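Local coordinates for protein P47 (Clostridium botulinum, PDB 6EKT), which may form part of a progenitor complex that protects botulinum neurotoxin type A2 in the host gut, and has a fold like that of tubular lipid-binding proteins, at residues 70-75 with 83-88; 287-292 with 388-393. All blocks are in the same frame, centred on the assembly; numbering follows the deposited sequence.

Contact 1 of 2, residues 70-75 with 83-88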
# COMPACT_ATOMS: atom_id res chain seq x y z
N ASN A 70 -17.82 4.62 -26.35
CA ASN A 70 -16.83 4.29 -25.31
C ASN A 70 -17.39 4.76 -23.97
O ASN A 70 -18.37 5.50 -23.95
CB ASN A 70 -15.52 5.02 -25.59
CG ASN A 70 -14.38 4.49 -24.74
OD1 ASN A 70 -14.51 3.43 -24.13
ND2 ASN A 70 -13.27 5.21 -24.69
N TRP A 71 -16.80 4.30 -22.86
CA TRP A 71 -16.95 4.96 -21.55
C TRP A 71 -15.53 5.29 -21.12
O TRP A 71 -14.63 4.46 -21.26
CB TRP A 71 -17.60 4.06 -20.50
CG TRP A 71 -19.08 3.84 -20.61
CD1 TRP A 71 -19.90 4.07 -21.69
CD2 TRP A 71 -19.92 3.27 -19.60
NE1 TRP A 71 -21.20 3.71 -21.40
CE2 TRP A 71 -21.24 3.21 -20.13
CE3 TRP A 71 -19.69 2.82 -18.28
CZ2 TRP A 71 -22.32 2.72 -19.39
CZ3 TRP A 71 -20.77 2.32 -17.55
CH2 TRP A 71 -22.07 2.28 -18.11
N GLU A 72 -15.31 6.50 -20.61
CA GLU A 72 -13.97 6.96 -20.24
C GLU A 72 -14.01 7.73 -18.93
O GLU A 72 -14.79 8.69 -18.80
CB GLU A 72 -13.38 7.85 -21.34
CG GLU A 72 -12.02 8.47 -21.00
CD GLU A 72 -11.60 9.62 -21.91
OE1 GLU A 72 -12.39 10.05 -22.77
OE2 GLU A 72 -10.45 10.11 -21.77
N ILE A 73 -13.19 7.31 -17.98
CA ILE A 73 -13.03 7.98 -16.69
C ILE A 73 -12.28 9.28 -16.91
O ILE A 73 -11.33 9.33 -17.68
CB ILE A 73 -12.23 7.11 -15.68
CG1 ILE A 73 -12.90 5.74 -15.50
CG2 ILE A 73 -12.06 7.82 -14.32
CD1 ILE A 73 -11.96 4.67 -14.96
N ILE A 74 -12.75 10.34 -16.24
CA ILE A 74 -12.10 11.65 -16.26
C ILE A 74 -11.96 12.15 -14.82
O ILE A 74 -12.56 11.57 -13.90
CB ILE A 74 -12.86 12.68 -17.16
CG1 ILE A 74 -14.30 12.95 -16.66
CG2 ILE A 74 -12.85 12.21 -18.62
CD1 ILE A 74 -15.06 14.02 -17.43
N ASN A 75 -11.19 13.21 -14.61
CA ASN A 75 -11.00 13.74 -13.26
C ASN A 75 -12.22 14.48 -12.74
O ASN A 75 -13.16 14.74 -13.50
CB ASN A 75 -9.73 14.62 -13.18
CG ASN A 75 -8.46 13.79 -13.19
OD1 ASN A 75 -8.43 12.65 -12.73
ND2 ASN A 75 -7.39 14.37 -13.74
N ARG A 83 -16.11 9.96 -12.21
CA ARG A 83 -16.67 10.79 -13.28
C ARG A 83 -16.33 10.18 -14.64
O ARG A 83 -15.17 9.82 -14.88
CB ARG A 83 -16.18 12.23 -13.18
CG ARG A 83 -17.04 13.18 -14.02
CD ARG A 83 -16.64 14.62 -13.83
NE ARG A 83 -17.03 15.17 -12.53
CZ ARG A 83 -16.77 16.43 -12.15
NH1 ARG A 83 -16.13 17.26 -12.97
NH2 ARG A 83 -17.14 16.86 -10.96
N ILE A 84 -17.33 10.04 -15.52
CA ILE A 84 -17.14 9.33 -16.79
C ILE A 84 -17.85 10.02 -17.95
O ILE A 84 -18.92 10.64 -17.76
CB ILE A 84 -17.56 7.84 -16.72
CG1 ILE A 84 -19.06 7.68 -16.40
CG2 ILE A 84 -16.64 7.06 -15.76
CD1 ILE A 84 -19.62 6.30 -16.73
N LYS A 85 -17.24 9.95 -19.13
CA LYS A 85 -17.89 10.38 -20.37
C LYS A 85 -18.46 9.13 -21.03
O LYS A 85 -17.78 8.11 -21.10
CB LYS A 85 -16.89 11.02 -21.33
CG LYS A 85 -16.29 12.35 -20.90
CD LYS A 85 -15.35 12.82 -22.00
CE LYS A 85 -14.39 13.91 -21.54
NZ LYS A 85 -13.44 14.22 -22.65
N THR A 86 -19.70 9.22 -21.53
CA THR A 86 -20.34 8.07 -22.19
C THR A 86 -20.82 8.45 -23.61
O THR A 86 -22.02 8.39 -23.88
CB THR A 86 -21.49 7.47 -21.35
OG1 THR A 86 -22.54 8.45 -21.21
CG2 THR A 86 -21.03 7.03 -19.95
N PRO A 87 -19.88 8.82 -24.51
CA PRO A 87 -20.26 9.26 -25.86
C PRO A 87 -21.15 8.23 -26.57
O PRO A 87 -20.84 7.03 -26.57
CB PRO A 87 -18.91 9.44 -26.58
CG PRO A 87 -17.93 8.64 -25.77
CD PRO A 87 -18.41 8.81 -24.35
N ILE A 88 -22.27 8.71 -27.10
CA ILE A 88 -23.24 7.89 -27.84
C ILE A 88 -22.92 8.01 -29.33
O ILE A 88 -22.98 9.11 -29.90
CB ILE A 88 -24.70 8.34 -27.56
CG1 ILE A 88 -25.02 8.28 -26.06
CG2 ILE A 88 -25.71 7.46 -28.31
CD1 ILE A 88 -26.08 9.27 -25.61
O HOH W 1 -13.31 10.81 -11.54
O HOH W 2 -13.82 16.75 -15.30
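Glu-72 and Lys-85 form an antiparallel hydrogen-bonded pair: Glu-72 N donates to Lys-85 O at 3.0 Å, and Lys-85 N returns a bond to Glu-72 O at 2.8 Å. Next comes the non-hydrogen-bonded pair Ile-73 and Ile-84, with CA atoms 4.3 Å apart. Beyond it Ile-74 N reaches Arg-83 O in a nearly straight bond (171° at the hydrogen), but a water replaces the return bond, donating to Ile-74 O and accepting from Arg-83 N. The two strands of this beta hairpin run at 134°, far from exactly antiparallel, and 72-74 is the outermost strand of its sheet.

On one face, Ile-73 CG1 meets Ile-84 CG2, and Ile-84 CD1 reaches Trp-71 CE3 at 3.8 Å. Thr-86 CG2 sits 3.6 Å from the centre of the five-membered ring of Trp-71, almost on its normal, a CH-pi contact. The threonine's chi1 of 64° sets this methyl opposite the carbonyl carbon, on the tryptophan's side. Apolar residues suit this face because helix 35-49 packs on it, Val-38 on Ile-73 and Ile-46 on Trp-71, and beta-branched isoleucine also fits the extended backbone.

The other face mixes chemistry. Ile-74 CG2 lies against Lys-85 CE at 3.7 Å, while its CG1 rests on Arg-83 CG. The long aliphatic stems shelter the isoleucine, and Arg-83 carries its charge onward to a salt bridge with Glu-110. Glu-72 OE1 and Lys-85 NZ, 4.3 Å apart, are too distant for a salt bridge; their attraction is probably modest, and the pairing rests chiefly on backbone bonds and apolar packing.

Contact 2 of 2, residues 287-292 with 388-393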
# COMPACT_ATOMS: atom_id res chain seq x y z
N LEU A 287 20.21 -11.16 24.32
CA LEU A 287 20.63 -11.60 23.02
C LEU A 287 22.02 -12.18 23.15
O LEU A 287 22.97 -11.48 23.49
CB LEU A 287 20.59 -10.42 22.04
CG LEU A 287 19.31 -9.57 22.00
CD1 LEU A 287 19.49 -8.49 20.94
CD2 LEU A 287 18.08 -10.42 21.69
N ASN A 288 22.10 -13.49 22.91
CA ASN A 288 23.33 -14.25 23.09
C ASN A 288 24.07 -14.29 21.76
O ASN A 288 23.74 -15.10 20.88
CB ASN A 288 23.00 -15.68 23.52
CG ASN A 288 22.42 -15.73 24.92
OD1 ASN A 288 23.13 -15.47 25.88
ND2 ASN A 288 21.13 -16.05 25.03
N TRP A 289 25.04 -13.38 21.60
CA TRP A 289 25.86 -13.32 20.38
C TRP A 289 26.60 -14.64 20.12
O TRP A 289 26.82 -15.42 21.05
CB TRP A 289 26.88 -12.17 20.48
CG TRP A 289 27.26 -11.59 19.16
CD1 TRP A 289 28.44 -11.73 18.52
CD2 TRP A 289 26.41 -10.81 18.30
NE1 TRP A 289 28.40 -11.07 17.29
CE2 TRP A 289 27.17 -10.49 17.15
CE3 TRP A 289 25.10 -10.33 18.40
CZ2 TRP A 289 26.65 -9.72 16.09
CZ3 TRP A 289 24.57 -9.57 17.35
CH2 TRP A 289 25.36 -9.27 16.21
N TYR A 290 26.96 -14.88 18.86
CA TYR A 290 27.80 -16.03 18.52
C TYR A 290 29.23 -15.86 19.07
O TYR A 290 29.66 -14.76 19.40
CB TYR A 290 27.80 -16.31 17.02
CG TYR A 290 28.15 -15.13 16.13
CD1 TYR A 290 29.48 -14.87 15.76
CD2 TYR A 290 27.15 -14.30 15.63
CE1 TYR A 290 29.79 -13.80 14.91
CE2 TYR A 290 27.46 -13.22 14.81
CZ TYR A 290 28.78 -12.99 14.44
OH TYR A 290 29.07 -11.91 13.61
N GLY A 291 29.94 -16.97 19.19
CA GLY A 291 31.30 -16.96 19.72
C GLY A 291 32.23 -16.24 18.77
O GLY A 291 32.20 -16.48 17.57
N LEU A 292 33.03 -15.33 19.32
CA LEU A 292 34.07 -14.61 18.58
C LEU A 292 35.46 -15.00 19.03
O LEU A 292 35.78 -14.91 20.24
CB LEU A 292 33.91 -13.10 18.79
CG LEU A 292 32.68 -12.43 18.27
CD1 LEU A 292 32.72 -11.00 18.80
CD2 LEU A 292 32.73 -12.47 16.74
N ILE A 388 32.40 -5.09 19.75
CA ILE A 388 31.72 -3.91 19.20
C ILE A 388 31.73 -3.96 17.66
O ILE A 388 30.66 -3.79 17.03
CB ILE A 388 32.34 -2.58 19.74
CG1 ILE A 388 31.96 -2.38 21.22
CG2 ILE A 388 31.85 -1.38 18.90
CD1 ILE A 388 32.76 -1.29 21.93
N LYS A 389 32.89 -4.25 17.07
CA LYS A 389 33.00 -4.30 15.59
C LYS A 389 32.13 -5.41 15.00
O LYS A 389 31.46 -5.21 13.96
CB LYS A 389 34.45 -4.45 15.13
CG LYS A 389 35.31 -3.21 15.46
CD LYS A 389 35.01 -2.05 14.54
CE LYS A 389 35.43 -2.33 13.10
NZ LYS A 389 35.07 -1.19 12.19
N SER A 390 32.11 -6.56 15.68
CA SER A 390 31.27 -7.69 15.23
C SER A 390 29.80 -7.29 15.15
O SER A 390 29.15 -7.48 14.10
CB SER A 390 31.44 -8.92 16.14
OG SER A 390 30.65 -9.99 15.65
N ILE A 391 29.28 -6.74 16.24
CA ILE A 391 27.88 -6.34 16.33
C ILE A 391 27.58 -5.26 15.29
O ILE A 391 26.62 -5.39 14.51
CB ILE A 391 27.50 -5.89 17.76
CG1 ILE A 391 27.64 -7.07 18.72
CG2 ILE A 391 26.10 -5.26 17.79
CD1 ILE A 391 27.59 -6.68 20.19
N GLU A 392 28.42 -4.22 15.23
CA GLU A 392 28.22 -3.11 14.26
C GLU A 392 28.12 -3.64 12.85
O GLU A 392 27.27 -3.19 12.09
CB GLU A 392 29.35 -2.08 14.34
CG GLU A 392 29.26 -1.23 15.60
CD GLU A 392 30.46 -0.33 15.81
OE1 GLU A 392 31.50 -0.52 15.12
OE2 GLU A 392 30.35 0.59 16.66
N GLY A 393 28.98 -4.60 12.51
CA GLY A 393 29.05 -5.12 11.15
C GLY A 393 27.86 -6.03 10.82
O GLY A 393 27.57 -6.26 9.65
O HOH W 3 31.75 -10.85 13.36
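Trp-289 and Tyr-290, in the extended connection between strands 279-288 and 292-294, reach across to Ser-390 and Ile-391 on helix 374-394, the long helix enclosed by a curled antiparallel sheet as in the TULIP superfamily. No backbone-to-backbone bond spans the gap: Leu-292 CA and Ser-390 CA, the nearest pair, are 8.2 Å apart.

The apolar contacts centre on the indole. Ile-391 CG1 stands over the middle of the six-membered ring of Trp-289, 3.8 Å from the centroid and almost on the normal, a CH-pi contact, and the helix backbone follows closely, with Ile-391 CA 3.6 Å from Trp-289 CZ2. Tyr-290 CE2 lies over the opposite face, toward its rim, so the indole has its sequence neighbour on one side and the helix on the other. A large flat residue suits this place, since it can bridge from connection to helix while Ile-303 and Pro-301 of strand 297-311 pack around it. Leu-292 adds both methyls against the serine, CD1 meeting Ser-390 CB at 3.6 Å.

The polar contacts converge on Ser-390 OG. With chi1 at -178°, the hydroxyl swings away from its own backbone N and toward the connection, where Trp-289 NE1 donates to Ser-390 OG at 3.0 Å. The bond is somewhat bent, 151° at the hydrogen, and OG stands 18° out of the indole plane. Serine is small enough to let the indole approach the helix while giving its N-H an acceptor.

Water joins the tyrosine to the same site: one molecule lies 2.7 Å from Ser-390 OG and 2.9 Å from Tyr-290 OH.

The two contacts lie on opposite sides of the elongated chain's centre, their own centres about 62 Å apart, and share no strand or helix. Both are partly buried, with a tryptophan among the buried residues of each. Contact 1 joins sequence neighbours within a hairpin at the border of a sheet, so main-chain hydrogen bonds set its register and its buried area is much the larger. Contact 2 brings together segments 96 residues apart, an inter-strand connection against a helix, and relies chiefly on side chains, without main-chain hydrogen bonds. In 70-75 with 83-88 the indole receives methyls, whereas in 287-292 with 388-393 it takes a methylene on one face and spends its N-H on a serine hydroxyl.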